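Local coordinates for penicillin-binding 1 transmembrane protein MrcA (Nitrosomonas europaea ATCC 19718, PDB 3D0F) that probably polymerises and cross-links peptidoglycan strands of the bacterial cell wall as a bifunctional glycosyltransferase and transpeptidase, of which this chain is the OB-like domain, at residues V49-F52 and T58-I61; A69-F72 and K78-E81; K93-E96 and W100-V103. All coordinates share one frame; numbering follows the deposited sequence. Where two conformers were deposited one is given.

Interaction 1 of 3, residues V49-F52 and T58-I61; sequences VEAF and TIRI
Val49 and Ile61 face each other as a hydrogen-bonded pair at one end of an antiparallel β hairpin, strands 48-53 and 58-61, in the OB-like domain of this penicillin-binding protein. Two backbone bonds join the residues: Val49 N donates to Ile61 O at 2.9 Å, and Ile61 N donates to Val49 O at 2.7 Å. Their side chains lie on the buried face together with Ala51 and Ile59, where Val49 CG1 approaches Ile61 CD1 loosely, and Leu66 covers both residues.

Glu50 comes next, on the other face, as the non-hydrogen-bonded partner of Arg60. Its chain bends at chi2 (-147°), which turns the carboxylate across the strand and brings Glu50 OE2 to the edge of the Arg60 guanidinium, 3.8 Å from Arg60 NE. The two planes stand nearly perpendicular, 88° apart, and the separation is long for a salt bridge, so the attraction is probably modest. The other oxygen, Glu50 OE1, lies nearer Thr58 and touches Thr58 CG2, the methyl, at 4.1 Å. Glu50 also bonds through its backbone to strand 37-45, so strand 48-53 is an inner strand.

At Ala51 the pair of backbone hydrogen bonds recurs, now with Ile59: Ala51 N to Ile59 O, and Ile59 N to Ala51 O at 2.8 Å. The small Ala51 CB meets Ile59 CG1 at van der Waals range, with Ile90 of strand 88-94 also packing on the alanine.

Phe52 closes the segment opposite Thr58. With CG anti to the backbone N (chi1 -177°), the ring crosses the Thr58 side chain at about a right angle and also packs on Leu23 of the second subunit. The threonine hydroxyl lies near the ring plane, Thr58 OG1 being 3.7 Å from Phe52 CD1.

Interaction 2 of 3, residues A69-F72 and K78-E81; sequences AHRF and KIGE
Ile79 points its side chain at Arg71 and Phe72, and its two branches divide the work. CG1 stands anti to the carbonyl carbon (chi1 -73°), carrying the CD1 methyl to Arg71, while CG2 turns to Phe72. Ile79 CD1 lies 3.5 Å from Arg71 CB.

The arginine chain bends at chi3 (32°) and brings its guanidinium back over the same methyl, so that Ile79 CD1 sits 3.8 Å above one face of the group, toward its rim. Asp76, between the segments, takes NH1 in a salt bridge. Both segments belong to the long irregular connection between strands 58-61 and 88-94 of the OB-like domain, and no hydrogen bond joins them; the association rests on van der Waals contact of Ile79 with the phenylalanine ring and the arginine chain. Within 69-72, Phe72 N bonds to Ala69 O at 2.9 Å, closing a type I β turn with His70 and Arg71 at its centre.

Phe72 meets the isoleucine at about a right angle, with Ile79 CG2 3.7 Å from Phe72 CD2 and nearly as close to CE2, while Ile79 CG1 lies over a ring face. Tyr4 of the second subunit meets the Phe72 ring edge-to-face.

Interaction 3 of 3, residues K93-E96 and W100-V103; sequences KKTE and WQIV
Lys93 and Gln101 satisfy each other's backbone groups: Lys93 N donates to Gln101 O at 2.9 Å, and Gln101 N returns a bond to Lys93 O at 2.8 Å. The second is less straight, 152° at the hydrogen. This is a hydrogen-bonded pair of the β hairpin of strands 88-94 and 100-103. Lys93 O has a further neighbour in Trp100 CA, whose hydrogen makes a CA-H···O contact with it.

In the conformer given, Gln101 holds CG between its backbone N and carbonyl carbon (chi1 64°), turning the side chain toward the Lys93 strand. There it runs alongside the lysine, pointing the same way, and Gln101 OE1 rests 3.7 Å from Lys93 CB. Thr95 reaches the amide of this conformer with its methyl, Thr95 CG2 lying 3.7 Å from Gln101 CD. The hydroxyl of Thr95 is engaged within the turn: OG1 bonds to Ser99 O and more weakly to the N-H groups of Lys97 and Gly98.

Lys94 faces Trp100 in the non-hydrogen-bonded pair. Lys94 CB sits 3.7 Å from the centroid of the six-membered ring of Trp100, a CH-pi contact only 1° off the ring normal, and the extended chain carries CD across the ring at Trp100 CZ2.

In the sheet, strand 100-103 is one of the two outermost strands, beside 88-94. Trp100 reaches Ile59 and Ile61 of strand 58-61 and Val92 of its own hairpin partner, while Ile102 has no contact with 93-96 but packs on Ile90 further back on strand 88-94, on Ile61, and on Tyr4 of the second subunit.

The three interactions come in series along the chain, 1, then 2, then 3, without overlap, and all lie in the OB-like domain. Interactions 1 and 3 are hairpins at the two margins of one antiparallel sheet, with strand 37-45 between them; their centres are 11 Å apart. The margins nevertheless meet, since Ile61 CD1 packs on Ile102 CG1 at 3.7 Å, consistent with the sheet curling toward a closed barrel. Interaction 2 belongs to the connection from strand 58-61 to strand 88-94, its centre 18 Å from that of interaction 1 and 20 Å from that of interaction 3, which it touches through Ala69 and Ile102. All three also contact the second subunit.

Interaction 1 of 3, residues V49-F52 and T58-I61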
loop_
_atom_site.group_PDB
_atom_site.type_symbol
_atom_site.label_atom_id
_atom_site.label_comp_id
_atom_site.label_asym_id
_atom_site.label_seq_id
_atom_site.Cartn_x
_atom_site.Cartn_y
_atom_site.Cartn_z
ATOM N N VAL A 49 -3.038 -20.516 0.983
ATOM C CA VAL A 49 -1.676 -20.030 1.046
ATOM C C VAL A 49 -1.569 -19.190 2.316
ATOM O O VAL A 49 -2.389 -18.271 2.531
ATOM C CB VAL A 49 -1.379 -19.167 -0.199
ATOM C CG1 VAL A 49 -0.071 -18.409 -0.031
ATOM C CG2 VAL A 49 -1.445 -20.041 -1.464
ATOM N N GLU A 50 -0.555 -19.477 3.141
ATOM C CA GLU A 50 -0.219 -18.633 4.293
ATOM C C GLU A 50 1.003 -17.814 3.892
ATOM O O GLU A 50 1.970 -18.370 3.366
ATOM C CB GLU A 50 0.149 -19.492 5.515
ATOM C CG GLU A 50 -1.006 -20.289 6.045
ATOM C CD GLU A 50 -1.013 -20.512 7.561
ATOM O OE1 GLU A 50 0.019 -20.316 8.254
ATOM O OE2 GLU A 50 -2.111 -20.907 8.046
ATOM N N ALA A 51 0.970 -16.517 4.141
ATOM C CA ALA A 51 2.054 -15.626 3.774
ATOM C C ALA A 51 2.313 -14.587 4.867
ATOM O O ALA A 51 1.372 -14.171 5.561
ATOM C CB ALA A 51 1.775 -14.959 2.409
ATOM N N PHE A 52 3.564 -14.191 5.034
ATOM C CA PHE A 52 3.987 -13.203 6.020
ATOM C C PHE A 52 4.183 -11.854 5.329
ATOM O O PHE A 52 4.857 -11.773 4.316
ATOM C CB PHE A 52 5.321 -13.648 6.648
ATOM C CG PHE A 52 5.827 -12.744 7.738
ATOM C CD1 PHE A 52 5.465 -12.980 9.047
ATOM C CD2 PHE A 52 6.729 -11.739 7.465
ATOM C CE1 PHE A 52 5.942 -12.162 10.095
ATOM C CE2 PHE A 52 7.196 -10.888 8.499
ATOM C CZ PHE A 52 6.804 -11.133 9.805
ATOM N N THR A 58 0.678 -12.651 9.611
ATOM C CA THR A 58 0.599 -13.813 8.726
ATOM C C THR A 58 -0.854 -13.844 8.269
ATOM O O THR A 58 -1.800 -13.795 9.069
ATOM C CB THR A 58 1.033 -15.111 9.383
ATOM O OG1 THR A 58 2.424 -15.031 9.770
ATOM C CG2 THR A 58 0.857 -16.293 8.408
ATOM N N ILE A 59 -1.013 -13.833 6.969
ATOM C CA ILE A 59 -2.346 -13.868 6.338
ATOM C C ILE A 59 -2.572 -15.237 5.688
ATOM O O ILE A 59 -1.623 -15.942 5.383
ATOM C CB ILE A 59 -2.534 -12.749 5.261
ATOM C CG1 ILE A 59 -1.481 -12.820 4.144
ATOM C CG2 ILE A 59 -2.491 -11.339 5.924
ATOM C CD1 ILE A 59 -1.710 -11.847 2.971
ATOM N N ARG A 60 -3.849 -15.580 5.545
ATOM C CA ARG A 60 -4.265 -16.807 4.890
ATOM C C ARG A 60 -5.157 -16.450 3.700
ATOM O O ARG A 60 -6.227 -15.832 3.898
ATOM C CB ARG A 60 -5.009 -17.717 5.879
ATOM C CG ARG A 60 -5.120 -19.154 5.466
ATOM C CD ARG A 60 -5.536 -20.018 6.713
ATOM N NE ARG A 60 -5.509 -21.432 6.443
ATOM C CZ ARG A 60 -6.524 -22.139 5.976
ATOM N NH1 ARG A 60 -7.714 -21.576 5.698
ATOM N NH2 ARG A 60 -6.343 -23.436 5.765
ATOM N N ILE A 61 -4.766 -16.889 2.506
ATOM C CA ILE A 61 -5.479 -16.587 1.237
ATOM C C ILE A 61 -6.145 -17.882 0.804
ATOM O O ILE A 61 -5.482 -18.917 0.725
ATOM C CB ILE A 61 -4.547 -16.047 0.146
ATOM C CG1 ILE A 61 -3.785 -14.821 0.697
ATOM C CG2 ILE A 61 -5.330 -15.659 -1.151
ATOM C CD1 ILE A 61 -2.329 -14.747 0.250
#

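Interaction 2 of 3, residues A69-F72 and K78-E81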
loop_
_atom_site.group_PDB
_atom_site.type_symbol
_atom_site.label_atom_id
_atom_site.label_comp_id
_atom_site.label_asym_id
_atom_site.label_seq_id
_atom_site.Cartn_x
_atom_site.Cartn_y
_atom_site.Cartn_z
ATOM N N ALA A 69 -4.194 -16.813 -9.276
ATOM C CA ALA A 69 -2.945 -17.564 -9.148
ATOM C C ALA A 69 -3.053 -19.086 -9.401
ATOM O O ALA A 69 -2.120 -19.855 -9.141
ATOM C CB ALA A 69 -2.318 -17.271 -7.763
ATOM N N HIS A 70 -4.232 -19.530 -9.858
ATOM C CA HIS A 70 -4.571 -20.965 -9.950
ATOM C C HIS A 70 -3.485 -21.882 -10.528
ATOM O O HIS A 70 -3.185 -22.942 -9.954
ATOM C CB HIS A 70 -5.926 -21.164 -10.675
ATOM C CG HIS A 70 -5.984 -20.720 -12.121
ATOM N ND1 HIS A 70 -6.032 -19.401 -12.519
ATOM C CD2 HIS A 70 -6.097 -21.452 -13.267
ATOM C CE1 HIS A 70 -6.106 -19.331 -13.839
ATOM N NE2 HIS A 70 -6.152 -20.563 -14.315
ATOM N N ARG A 71 -2.852 -21.424 -11.586
ATOM C CA ARG A 71 -1.928 -22.270 -12.342
ATOM C C ARG A 71 -0.661 -22.485 -11.560
ATOM O O ARG A 71 0.006 -23.485 -11.723
ATOM C CB ARG A 71 -1.651 -21.625 -13.665
ATOM C CG ARG A 71 -2.931 -21.602 -14.499
ATOM C CD ARG A 71 -2.853 -20.763 -15.744
ATOM N NE ARG A 71 -1.541 -20.707 -16.380
ATOM C CZ ARG A 71 -0.925 -21.723 -16.976
ATOM N NH1 ARG A 71 -1.463 -22.942 -17.000
ATOM N NH2 ARG A 71 0.255 -21.511 -17.553
ATOM N N PHE A 72 -0.362 -21.519 -10.700
ATOM C CA PHE A 72 0.794 -21.613 -9.815
ATOM C C PHE A 72 0.565 -22.350 -8.513
ATOM O O PHE A 72 1.476 -22.445 -7.706
ATOM C CB PHE A 72 1.349 -20.204 -9.601
ATOM C CG PHE A 72 1.907 -19.628 -10.868
ATOM C CD1 PHE A 72 1.080 -19.046 -11.820
ATOM C CD2 PHE A 72 3.260 -19.749 -11.145
ATOM C CE1 PHE A 72 1.627 -18.574 -13.012
ATOM C CE2 PHE A 72 3.797 -19.275 -12.340
ATOM C CZ PHE A 72 2.976 -18.693 -13.251
ATOM N N LYS A 78 4.041 -27.906 -16.606
ATOM C CA LYS A 78 4.703 -26.862 -17.371
ATOM C C LYS A 78 5.214 -25.735 -16.489
ATOM O O LYS A 78 6.213 -25.106 -16.808
ATOM C CB LYS A 78 3.759 -26.259 -18.397
ATOM C CG LYS A 78 3.370 -27.215 -19.517
ATOM C CD LYS A 78 2.192 -26.655 -20.315
ATOM C CE LYS A 78 1.645 -27.665 -21.303
ATOM N NZ LYS A 78 0.649 -26.991 -22.206
ATOM N N ILE A 79 4.513 -25.461 -15.400
ATOM C CA ILE A 79 4.963 -24.424 -14.475
ATOM C C ILE A 79 6.112 -24.965 -13.611
ATOM O O ILE A 79 7.071 -24.251 -13.335
ATOM C CB ILE A 79 3.783 -23.883 -13.667
ATOM C CG1 ILE A 79 2.943 -23.010 -14.608
ATOM C CG2 ILE A 79 4.260 -23.036 -12.456
ATOM C CD1 ILE A 79 1.560 -22.944 -14.250
ATOM N N GLY A 80 6.018 -26.223 -13.192
ATOM C CA GLY A 80 7.105 -26.839 -12.405
ATOM C C GLY A 80 7.438 -26.056 -11.148
ATOM O O GLY A 80 6.526 -25.567 -10.497
ATOM N N GLU A 81 8.734 -25.882 -10.812
ATOM C CA GLU A 81 9.106 -25.147 -9.581
ATOM C C GLU A 81 8.992 -23.617 -9.688
ATOM O O GLU A 81 9.332 -22.917 -8.731
ATOM C CB GLU A 81 10.509 -25.542 -9.060
ATOM C CG GLU A 81 10.618 -26.939 -8.429
ATOM C CD GLU A 81 10.156 -27.022 -6.946
ATOM O OE1 GLU A 81 10.977 -26.741 -6.005
ATOM O OE2 GLU A 81 8.967 -27.388 -6.726
#

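Interaction 3 of 3, residues K93-E96 and W100-V103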
loop_
_atom_site.group_PDB
_atom_site.type_symbol
_atom_site.label_atom_id
_atom_site.label_comp_id
_atom_site.label_asym_id
_atom_site.label_seq_id
_atom_site.Cartn_x
_atom_site.Cartn_y
_atom_site.Cartn_z
ATOM N N LYS A 93 -3.279 -8.150 -1.920
ATOM C CA LYS A 93 -4.121 -6.985 -1.682
ATOM C C LYS A 93 -5.377 -7.443 -0.917
ATOM O O LYS A 93 -5.966 -8.466 -1.274
ATOM C CB LYS A 93 -4.506 -6.391 -3.030
ATOM C CG LYS A 93 -5.276 -5.075 -2.991
ATOM C CD LYS A 93 -5.542 -4.574 -4.395
ATOM C CE LYS A 93 -6.473 -3.394 -4.456
ATOM N NZ LYS A 93 -6.404 -2.438 -3.373
ATOM N N LYS A 94 -5.859 -6.580 -0.036
ATOM C CA LYS A 94 -7.038 -6.862 0.767
ATOM C C LYS A 94 -8.258 -6.317 0.021
ATOM O O LYS A 94 -8.285 -5.124 -0.351
ATOM C CB LYS A 94 -6.881 -6.231 2.142
ATOM C CG LYS A 94 -7.925 -6.698 3.148
ATOM C CD LYS A 94 -7.714 -6.012 4.478
ATOM C CE LYS A 94 -8.442 -6.687 5.606
ATOM N NZ LYS A 94 -8.353 -5.830 6.809
ATOM N N THR A 95 -9.256 -7.153 -0.221
ATOM C CA THR A 95 -10.450 -6.693 -0.889
ATOM C C THR A 95 -11.341 -5.876 0.056
ATOM O O THR A 95 -11.159 -5.872 1.280
ATOM C CB THR A 95 -11.262 -7.834 -1.420
ATOM O OG1 THR A 95 -11.850 -8.509 -0.285
ATOM C CG2 THR A 95 -10.404 -8.811 -2.277
ATOM N N GLU A 96 -12.344 -5.184 -0.499
ATOM C CA GLU A 96 -13.243 -4.393 0.344
ATOM C C GLU A 96 -14.100 -5.272 1.259
ATOM O O GLU A 96 -14.687 -4.784 2.229
ATOM C CB GLU A 96 -14.180 -3.534 -0.510
ATOM C CG GLU A 96 -13.512 -2.423 -1.279
ATOM C CD GLU A 96 -14.475 -1.698 -2.204
ATOM O OE1 GLU A 96 -14.038 -1.241 -3.281
ATOM O OE2 GLU A 96 -15.675 -1.581 -1.853
ATOM N N TRP A 100 -7.849 -11.371 1.735
ATOM C CA TRP A 100 -6.676 -11.101 0.948
ATOM C C TRP A 100 -6.711 -11.878 -0.344
ATOM O O TRP A 100 -7.231 -12.990 -0.393
ATOM C CB TRP A 100 -5.402 -11.460 1.741
ATOM C CG TRP A 100 -5.177 -10.489 2.895
ATOM C CD1 TRP A 100 -5.660 -10.602 4.154
ATOM C CD2 TRP A 100 -4.441 -9.255 2.866
ATOM N NE1 TRP A 100 -5.302 -9.509 4.915
ATOM C CE2 TRP A 100 -4.524 -8.687 4.152
ATOM C CE3 TRP A 100 -3.740 -8.571 1.879
ATOM C CZ2 TRP A 100 -3.940 -7.457 4.468
ATOM C CZ3 TRP A 100 -3.120 -7.367 2.219
ATOM C CH2 TRP A 100 -3.251 -6.821 3.492
ATOM N N GLN A 101 -6.114 -11.299 -1.391
ATOM C CA GLN A 101 -5.961 -11.943 -2.676
ATOM C C GLN A 101 -4.530 -11.830 -3.170
ATOM O O GLN A 101 -3.845 -10.828 -2.906
ATOM C CB GLN A 101 -6.924 -11.292 -3.682
ATOM C CG GLN A 101 -6.586 -9.832 -3.929
ATOM C CD GLN A 101 -7.632 -9.015 -4.651
ATOM O OE1 GLN A 101 -7.643 -7.786 -4.498
ATOM N NE2 GLN A 101 -8.466 -9.655 -5.454
ATOM N N ILE A 102 -4.075 -12.847 -3.905
ATOM C CA ILE A 102 -2.770 -12.830 -4.573
ATOM C C ILE A 102 -2.940 -12.108 -5.909
ATOM O O ILE A 102 -3.764 -12.486 -6.779
ATOM C CB ILE A 102 -2.226 -14.220 -4.803
ATOM C CG1 ILE A 102 -2.043 -14.973 -3.479
ATOM C CG2 ILE A 102 -0.939 -14.106 -5.626
ATOM C CD1 ILE A 102 -1.513 -16.407 -3.605
ATOM N N VAL A 103 -2.176 -11.038 -6.025
ATOM C CA VAL A 103 -2.186 -10.180 -7.205
ATOM C C VAL A 103 -0.751 -9.976 -7.738
ATOM O O VAL A 103 0.169 -10.662 -7.350
ATOM C CB VAL A 103 -2.820 -8.823 -6.840
ATOM C CG1 VAL A 103 -4.268 -9.023 -6.408
ATOM C CG2 VAL A 103 -2.024 -8.069 -5.767
#